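Local structure of clostripain-related protein (Bacteroides thetaiotaomicron, 6N9J) at residues 166-169 and 170-174; 190-193 and 194-197; 241-245 and 246-250. The protein is a secreted cysteine protease of the clostripain (C11) family, which hydrolyses peptide bonds and is captured here with an irreversible peptide inhibitor. All blocks are in the same frame, centred on the assembly; numbering follows the deposited sequence.

Interaction 1: 166-169 and 170-174; sequences VEVV and YQLRN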
loop_
_atom_site.group_PDB
_atom_site.type_symbol
_atom_site.label_atom_id
_atom_site.label_comp_id
_atom_site.label_asym_id
_atom_site.label_seq_id
_atom_site.Cartn_x
_atom_site.Cartn_y
_atom_site.Cartn_z
ATOM N N VAL A 166 -0.688 5.777 -9.196
ATOM C CA VAL A 166 0.030 7.034 -9.366
ATOM C C VAL A 166 -0.807 8.185 -8.815
ATOM O O VAL A 166 -0.264 9.194 -8.360
ATOM C CB VAL A 166 0.400 7.288 -10.868
ATOM C CG1 VAL A 166 -0.828 7.628 -11.674
ATOM C CG2 VAL A 166 1.451 8.397 -11.018
ATOM N N GLU A 167 -2.130 8.025 -8.837
ATOM C CA GLU A 167 -3.040 9.025 -8.279
ATOM C C GLU A 167 -2.916 9.115 -6.752
ATOM O O GLU A 167 -2.922 10.203 -6.177
ATOM C CB GLU A 167 -4.488 8.701 -8.668
ATOM C CG GLU A 167 -4.786 8.844 -10.166
ATOM C CD GLU A 167 -4.526 7.573 -10.963
ATOM O OE1 GLU A 167 -3.982 6.597 -10.384
ATOM O OE2 GLU A 167 -4.863 7.556 -12.180
ATOM N N VAL A 168 -2.812 7.960 -6.103
ATOM C CA VAL A 168 -2.707 7.892 -4.649
ATOM C C VAL A 168 -1.361 8.412 -4.168
ATOM O O VAL A 168 -1.285 9.243 -3.268
ATOM C CB VAL A 168 -2.891 6.447 -4.153
ATOM C CG1 VAL A 168 -2.683 6.361 -2.642
ATOM C CG2 VAL A 168 -4.270 5.903 -4.566
ATOM N N VAL A 169 -0.301 7.889 -4.763
ATOM C CA VAL A 169 1.054 8.268 -4.412
ATOM C C VAL A 169 1.298 9.766 -4.685
ATOM O O VAL A 169 1.938 10.447 -3.878
ATOM C CB VAL A 169 2.085 7.400 -5.171
ATOM C CG1 VAL A 169 3.480 7.890 -4.904
ATOM C CG2 VAL A 169 1.957 5.927 -4.762
ATOM N N TYR A 170 0.780 10.294 -5.793
ATOM C CA TYR A 170 0.930 11.729 -6.039
ATOM C C TYR A 170 0.164 12.537 -4.985
ATOM O O TYR A 170 0.671 13.542 -4.489
ATOM C CB TYR A 170 0.471 12.134 -7.451
ATOM C CG TYR A 170 0.907 13.551 -7.811
ATOM C CD1 TYR A 170 2.164 13.793 -8.355
ATOM C CD2 TYR A 170 0.085 14.642 -7.559
ATOM C CE1 TYR A 170 2.578 15.075 -8.657
ATOM C CE2 TYR A 170 0.487 15.924 -7.862
ATOM C CZ TYR A 170 1.735 16.136 -8.413
ATOM O OH TYR A 170 2.143 17.417 -8.715
ATOM N N GLN A 171 -1.044 12.091 -4.635
ATOM C CA GLN A 171 -1.863 12.794 -3.635
ATOM C C GLN A 171 -1.200 12.852 -2.258
ATOM O O GLN A 171 -1.356 13.832 -1.514
ATOM C CB GLN A 171 -3.231 12.132 -3.490
ATOM C CG GLN A 171 -4.280 13.026 -2.837
ATOM C CD GLN A 171 -4.899 14.047 -3.798
ATOM O OE1 GLN A 171 -5.018 13.812 -5.012
ATOM N NE2 GLN A 171 -5.306 15.188 -3.249
ATOM N N LEU A 172 -0.471 11.788 -1.929
ATOM C CA LEU A 172 0.211 11.655 -0.647
ATOM C C LEU A 172 1.712 11.915 -0.720
ATOM O O LEU A 172 2.431 11.574 0.217
ATOM C CB LEU A 172 -0.003 10.249 -0.085
ATOM C CG LEU A 172 -1.449 9.796 0.084
ATOM C CD1 LEU A 172 -1.488 8.351 0.540
ATOM C CD2 LEU A 172 -2.144 10.676 1.078
ATOM N N ARG A 173 2.194 12.499 -1.816
ATOM C CA ARG A 173 3.643 12.568 -2.058
ATOM C C ARG A 173 4.437 13.331 -0.984
ATOM O O ARG A 173 5.620 13.043 -0.766
ATOM C CB ARG A 173 3.935 13.189 -3.432
ATOM C CG ARG A 173 3.593 14.673 -3.538
ATOM C CD ARG A 173 3.606 15.157 -4.976
ATOM N NE ARG A 173 3.309 16.586 -5.074
ATOM C CZ ARG A 173 2.091 17.103 -4.958
ATOM N NH1 ARG A 173 1.042 16.317 -4.744
ATOM N NH2 ARG A 173 1.920 18.411 -5.057
ATOM N N ASN A 174 3.799 14.291 -0.320
ATOM C CA ASN A 174 4.497 15.101 0.680
ATOM C C ASN A 174 4.517 14.456 2.066
ATOM O O ASN A 174 4.987 15.063 3.036
ATOM C CB ASN A 174 3.866 16.495 0.766
ATOM C CG ASN A 174 4.099 17.321 -0.487
ATOM O OD1 ASN A 174 5.206 17.351 -1.032
ATOM N ND2 ASN A 174 3.050 17.988 -0.958
HETATM O O HOH W 1 -3.367 12.819 -7.099
#

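Interaction 2: 190-193 and 194-197; sequences GAPY and EVVV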
loop_
_atom_site.group_PDB
_atom_site.type_symbol
_atom_site.label_atom_id
_atom_site.label_comp_id
_atom_site.label_asym_id
_atom_site.label_seq_id
_atom_site.Cartn_x
_atom_site.Cartn_y
_atom_site.Cartn_z
ATOM N N GLY A 190 -1.065 -11.237 3.383
ATOM C CA GLY A 190 -0.244 -10.039 3.391
ATOM C C GLY A 190 1.247 -10.302 3.538
ATOM O O GLY A 190 1.763 -11.322 3.083
ATOM N N ALA A 191 1.948 -9.368 4.166
ATOM C CA ALA A 191 3.386 -9.491 4.318
ATOM C C ALA A 191 3.770 -10.680 5.187
ATOM O O ALA A 191 3.030 -11.075 6.086
ATOM C CB ALA A 191 3.974 -8.202 4.900
ATOM N N PRO A 192 4.929 -11.275 4.883
ATOM C CA PRO A 192 5.661 -12.199 5.756
ATOM C C PRO A 192 6.473 -11.412 6.792
ATOM O O PRO A 192 7.678 -11.148 6.616
ATOM C CB PRO A 192 6.567 -12.944 4.781
ATOM C CG PRO A 192 6.845 -11.912 3.702
ATOM C CD PRO A 192 5.556 -11.151 3.553
ATOM N N TYR A 193 5.812 -11.038 7.885
ATOM C CA TYR A 193 6.388 -10.073 8.813
ATOM C C TYR A 193 7.559 -10.628 9.591
ATOM O O TYR A 193 8.219 -9.896 10.327
ATOM C CB TYR A 193 5.318 -9.555 9.767
ATOM C CG TYR A 193 4.412 -8.551 9.102
ATOM C CD1 TYR A 193 4.851 -7.250 8.878
ATOM C CD2 TYR A 193 3.137 -8.899 8.688
ATOM C CE1 TYR A 193 4.046 -6.324 8.262
ATOM C CE2 TYR A 193 2.312 -7.970 8.066
ATOM C CZ TYR A 193 2.777 -6.687 7.851
ATOM O OH TYR A 193 1.995 -5.744 7.233
ATOM N N GLU A 194 7.830 -11.918 9.427
ATOM C CA GLU A 194 9.004 -12.500 10.054
ATOM C C GLU A 194 10.291 -12.066 9.343
ATOM O O GLU A 194 11.369 -12.126 9.931
ATOM C CB GLU A 194 8.899 -14.028 10.086
ATOM C CG GLU A 194 9.119 -14.711 8.753
ATOM C CD GLU A 194 7.867 -14.818 7.886
ATOM O OE1 GLU A 194 6.832 -14.163 8.172
ATOM O OE2 GLU A 194 7.929 -15.582 6.902
ATOM N N VAL A 195 10.190 -11.629 8.084
ATOM C CA VAL A 195 11.361 -11.070 7.394
ATOM C C VAL A 195 11.170 -9.605 6.987
ATOM O O VAL A 195 12.141 -8.896 6.780
ATOM C CB VAL A 195 11.751 -11.883 6.137
ATOM C CG1 VAL A 195 12.544 -13.128 6.531
ATOM C CG2 VAL A 195 10.515 -12.227 5.275
ATOM N N VAL A 196 9.931 -9.142 6.897
ATOM C CA VAL A 196 9.684 -7.729 6.619
ATOM C C VAL A 196 10.025 -6.835 7.830
ATOM O O VAL A 196 10.542 -5.728 7.654
ATOM C CB VAL A 196 8.222 -7.490 6.179
ATOM C CG1 VAL A 196 7.853 -6.008 6.290
ATOM C CG2 VAL A 196 8.019 -7.981 4.747
ATOM N N VAL A 197 9.780 -7.314 9.052
ATOM C CA VAL A 197 10.025 -6.490 10.255
ATOM C C VAL A 197 11.489 -6.046 10.393
ATOM O O VAL A 197 11.735 -4.866 10.622
ATOM C CB VAL A 197 9.569 -7.206 11.569
ATOM C CG1 VAL A 197 10.388 -6.737 12.792
ATOM C CG2 VAL A 197 8.091 -6.966 11.806
#

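Interaction 3: 241-245 and 246-250; sequences SVIKS and SELSA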
loop_
_atom_site.group_PDB
_atom_site.type_symbol
_atom_site.label_atom_id
_atom_site.label_comp_id
_atom_site.label_asym_id
_atom_site.label_seq_id
_atom_site.Cartn_x
_atom_site.Cartn_y
_atom_site.Cartn_z
ATOM N N SER A 241 6.068 -2.983 -6.170
ATOM C CA SER A 241 7.021 -1.969 -6.612
ATOM C C SER A 241 7.288 -0.915 -5.527
ATOM O O SER A 241 6.631 -0.886 -4.481
ATOM C CB SER A 241 6.526 -1.283 -7.897
ATOM O OG SER A 241 5.352 -0.517 -7.661
ATOM N N VAL A 242 8.273 -0.058 -5.787
ATOM C CA VAL A 242 8.650 1.023 -4.883
ATOM C C VAL A 242 8.714 2.327 -5.670
ATOM O O VAL A 242 9.470 2.437 -6.641
ATOM C CB VAL A 242 10.035 0.777 -4.209
ATOM C CG1 VAL A 242 10.487 2.008 -3.445
ATOM C CG2 VAL A 242 9.993 -0.424 -3.290
ATOM N N ILE A 243 7.918 3.306 -5.255
ATOM C CA ILE A 243 7.926 4.619 -5.876
ATOM C C ILE A 243 8.653 5.636 -4.993
ATOM O O ILE A 243 8.362 5.732 -3.801
ATOM C CB ILE A 243 6.508 5.098 -6.139
ATOM C CG1 ILE A 243 5.854 4.210 -7.202
ATOM C CG2 ILE A 243 6.497 6.570 -6.547
ATOM C CD1 ILE A 243 4.398 4.505 -7.401
ATOM N N LYS A 244 9.607 6.363 -5.587
ATOM C CA LYS A 244 10.357 7.442 -4.928
ATOM C C LYS A 244 9.649 8.778 -5.146
ATOM O O LYS A 244 9.636 9.314 -6.273
ATOM C CB LYS A 244 11.788 7.500 -5.479
ATOM C CG LYS A 244 12.741 8.450 -4.753
ATOM C CD LYS A 244 14.111 8.440 -5.405
ATOM C CE LYS A 244 15.195 8.985 -4.486
ATOM N NZ LYS A 244 14.924 10.377 -4.040
ATOM N N SER A 245 9.063 9.320 -4.080
ATOM C CA SER A 245 8.087 10.406 -4.223
ATOM C C SER A 245 8.685 11.725 -4.702
ATOM O O SER A 245 7.997 12.536 -5.336
ATOM C CB SER A 245 7.347 10.626 -2.900
ATOM O OG SER A 245 8.122 11.370 -1.983
ATOM N N SER A 246 9.967 11.940 -4.424
ATOM C CA SER A 246 10.613 13.175 -4.836
ATOM C C SER A 246 10.716 13.274 -6.360
ATOM O O SER A 246 10.976 14.343 -6.884
ATOM C CB SER A 246 12.010 13.303 -4.203
ATOM O OG SER A 246 12.937 12.375 -4.748
ATOM N N GLU A 247 10.498 12.161 -7.062
ATOM C CA GLU A 247 10.613 12.123 -8.532
ATOM C C GLU A 247 9.277 12.256 -9.284
ATOM O O GLU A 247 9.255 12.277 -10.534
ATOM C CB GLU A 247 11.310 10.826 -8.966
ATOM C CG GLU A 247 12.686 10.619 -8.333
ATOM C CD GLU A 247 13.602 11.814 -8.541
ATOM O OE1 GLU A 247 13.822 12.212 -9.709
ATOM O OE2 GLU A 247 14.080 12.370 -7.532
ATOM N N LEU A 248 8.174 12.346 -8.539
ATOM C CA LEU A 248 6.841 12.422 -9.149
ATOM C C LEU A 248 6.549 13.736 -9.870
ATOM O O LEU A 248 5.831 13.737 -10.877
ATOM C CB LEU A 248 5.762 12.183 -8.095
ATOM C CG LEU A 248 5.843 10.821 -7.395
ATOM C CD1 LEU A 248 4.986 10.809 -6.137
ATOM C CD2 LEU A 248 5.421 9.714 -8.341
ATOM N N SER A 249 7.079 14.852 -9.373
ATOM C CA SER A 249 6.838 16.136 -10.030
ATOM C C SER A 249 7.423 16.140 -11.454
ATOM O O SER A 249 6.778 16.609 -12.389
ATOM C CB SER A 249 7.419 17.294 -9.216
ATOM O OG SER A 249 8.822 17.172 -9.092
ATOM N N ALA A 250 8.635 15.611 -11.609
ATOM C CA ALA A 250 9.253 15.478 -12.926
ATOM C C ALA A 250 8.482 14.490 -13.797
ATOM O O ALA A 250 8.399 14.655 -15.015
ATOM C CB ALA A 250 10.702 15.045 -12.803
HETATM O O HOH W 2 7.582 15.046 -6.085
#

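Interaction 1: 166-169 and 170-174
Val168 and Leu172 meet in a local i to i+4 contact at the C-terminal end of helix 166-171, the helix of a beta-alpha-beta unit whose strands, 155-159 and 178-181, run parallel in the central sheet. Their side chains run alongside each other in the same direction, and Val168 CG1 reaches Leu172 CD1 at 3.9 Å. In the backbone, helical bonds run from Tyr170 N to Val166 O, from Gln171 N to Glu167 O and from Leu172 N to Val168 O, the last at 3.0 Å. The pattern then changes. Leu172 is the first residue past the helix whose backbone is no longer helical, and Arg173 N, although 2.9 Å from Val169 O, meets it at too poor an angle to bond and donates to Tyr170 O at 3.2 Å. Glu167 O also receives a water, which donates in turn to Gln171 OE1, an atom that accepts from Glu365 N as well. The Glu167 carboxylate turns to Ser165, Thr346, Tyr347 and Tyr360, while the Tyr170 ring meets Trp366 edge-to-face. With Tyr170 CG anti to the backbone N (chi1 -167°), the ring lies beside its own carbonyl, and Arg173 lies over one of its faces: Arg173 CD sits 3.8 Å above the ring plane, over the centre, and Tyr170 CE2 lies under one face of the guanidinium. Two donors grip Tyr170 O from opposite faces of its carbonyl plane, Arg173 N and Arg173 NH1, the latter at 2.8 Å with an N-H...O angle of 157° and the oxygen within 1° of the guanidinium plane.

Interaction 2: 190-193 and 194-197
Pro192 O accepts two backbone bonds, from Val195 N at 2.9 Å and from Val196 N at 3.0 Å, and the donors arrive from opposite faces of its carbonyl plane, each with an N-H...O angle of 161°. A further bond, from Val197 N to Tyr193 O at 3.3 Å, carries the helical pattern on. The Pro192 ring meets the side chains of Val195 and Val196 at a slant: Pro192 CG lies 4.0 Å from Val195 CG2, while Pro192 CD faces Val196 CG2. That same methyl of Val196 touches Ala191 CB, and Val196 CG1 runs alongside Tyr193 and comes to 4.2 Å from Tyr193 CD1, obliquely to the ring. This is the start of helix 193-200, with Pro192 at the N-cap position; its first turn touches helix 24-37 through Tyr193 and Glu194, and helix 206-221 through Pro192 and Val195. Tyr193 N donates to Glu33 OE1, while Tyr193 OH and Ala191 N both hydrogen-bond to Asp159 OD2. Glu194 folds back over this turn: CG takes the position between backbone N and carbonyl carbon (chi1 74°) and a bend at chi2 brings Glu194 OE1 to 3.1 Å from Pro192 C, with Glu194 OE2 3.6 Å from Pro192 CB. OE1 also approaches Tyr193 N, but at an angle too poor for a bond. An alanine in place of Glu194 would remove the carboxylate, and Pro192 CB and C would probably lose their covering and the helix start a nearby negative charge. Ala191 CB sits 3.5 Å above one face of the Tyr193 ring, toward its rim.

Interaction 3: 241-245 and 246-250
Ile243 and Leu248 cross at about a right angle, with Ile243 CG2 3.8 Å from Leu248 CD2, in a local contact between near neighbours in sequence, where strand 239-244 of the central sheet hands over to helix 248-259 through a short 3-10 turn. The turn is fixed by two backbone bonds, Glu247 N to Lys244 O at 3.1 Å and Leu248 N to Ser245 O at 3.2 Å. The second is straight at the hydrogen (168°), but its donor stands well above the carbonyl plane, 63° out of it. The apolar pair faces helix 166-171: both residues touch Val169 there, and Leu248 also meets Tyr170.

The polar pair is arranged differently. Lys244 and Glu247 run side by side in the same direction, with Lys244 CD 3.9 Å from Glu247 CG. Lys244 starts with CG anti to the backbone N (chi1 -172°), stays extended, and bends only at chi4, which turns Lys244 NZ to Ser246 OG at 2.9 Å. That hydroxyl donates in turn to Glu247 OE2, meeting it on the anti side. Ser246 thus links two opposite charges whose own atoms, Lys244 NZ and Glu247 OE2, stay 4.1 Å apart, beyond a salt bridge. Ser245 OG has two carbonyl partners, Ala176 O and Arg173 O, and its single proton can serve only one at a time. Its carbonyl oxygen has a further donor, a water 2.7 Å from Ser245 O that also accepts a weak bond from Ser249 N.

Reading from the N terminus, the three contacts follow one another in series; none nests in or crosses another. Each joins adjoining segments and so closes only a turn of the backbone: interaction 1 ends helix 166-171 after strand 155-159, interaction 2 starts helix 193-200 beyond strand 178-181, and interaction 3 passes from strand 239-244 into helix 248-259. Interactions 1 and 3 touch although far apart in sequence, their centres about 9 Å apart: Val169 CG1 packs on Leu248 CD1 at 3.5 Å, and Ser245 OG probably bonds to Arg173 O. This ties helix 166-171 and the residues after it to the 3-10 turn and the start of helix 248-259. Interaction 2 stands apart, its centre about 24 Å from either of the others.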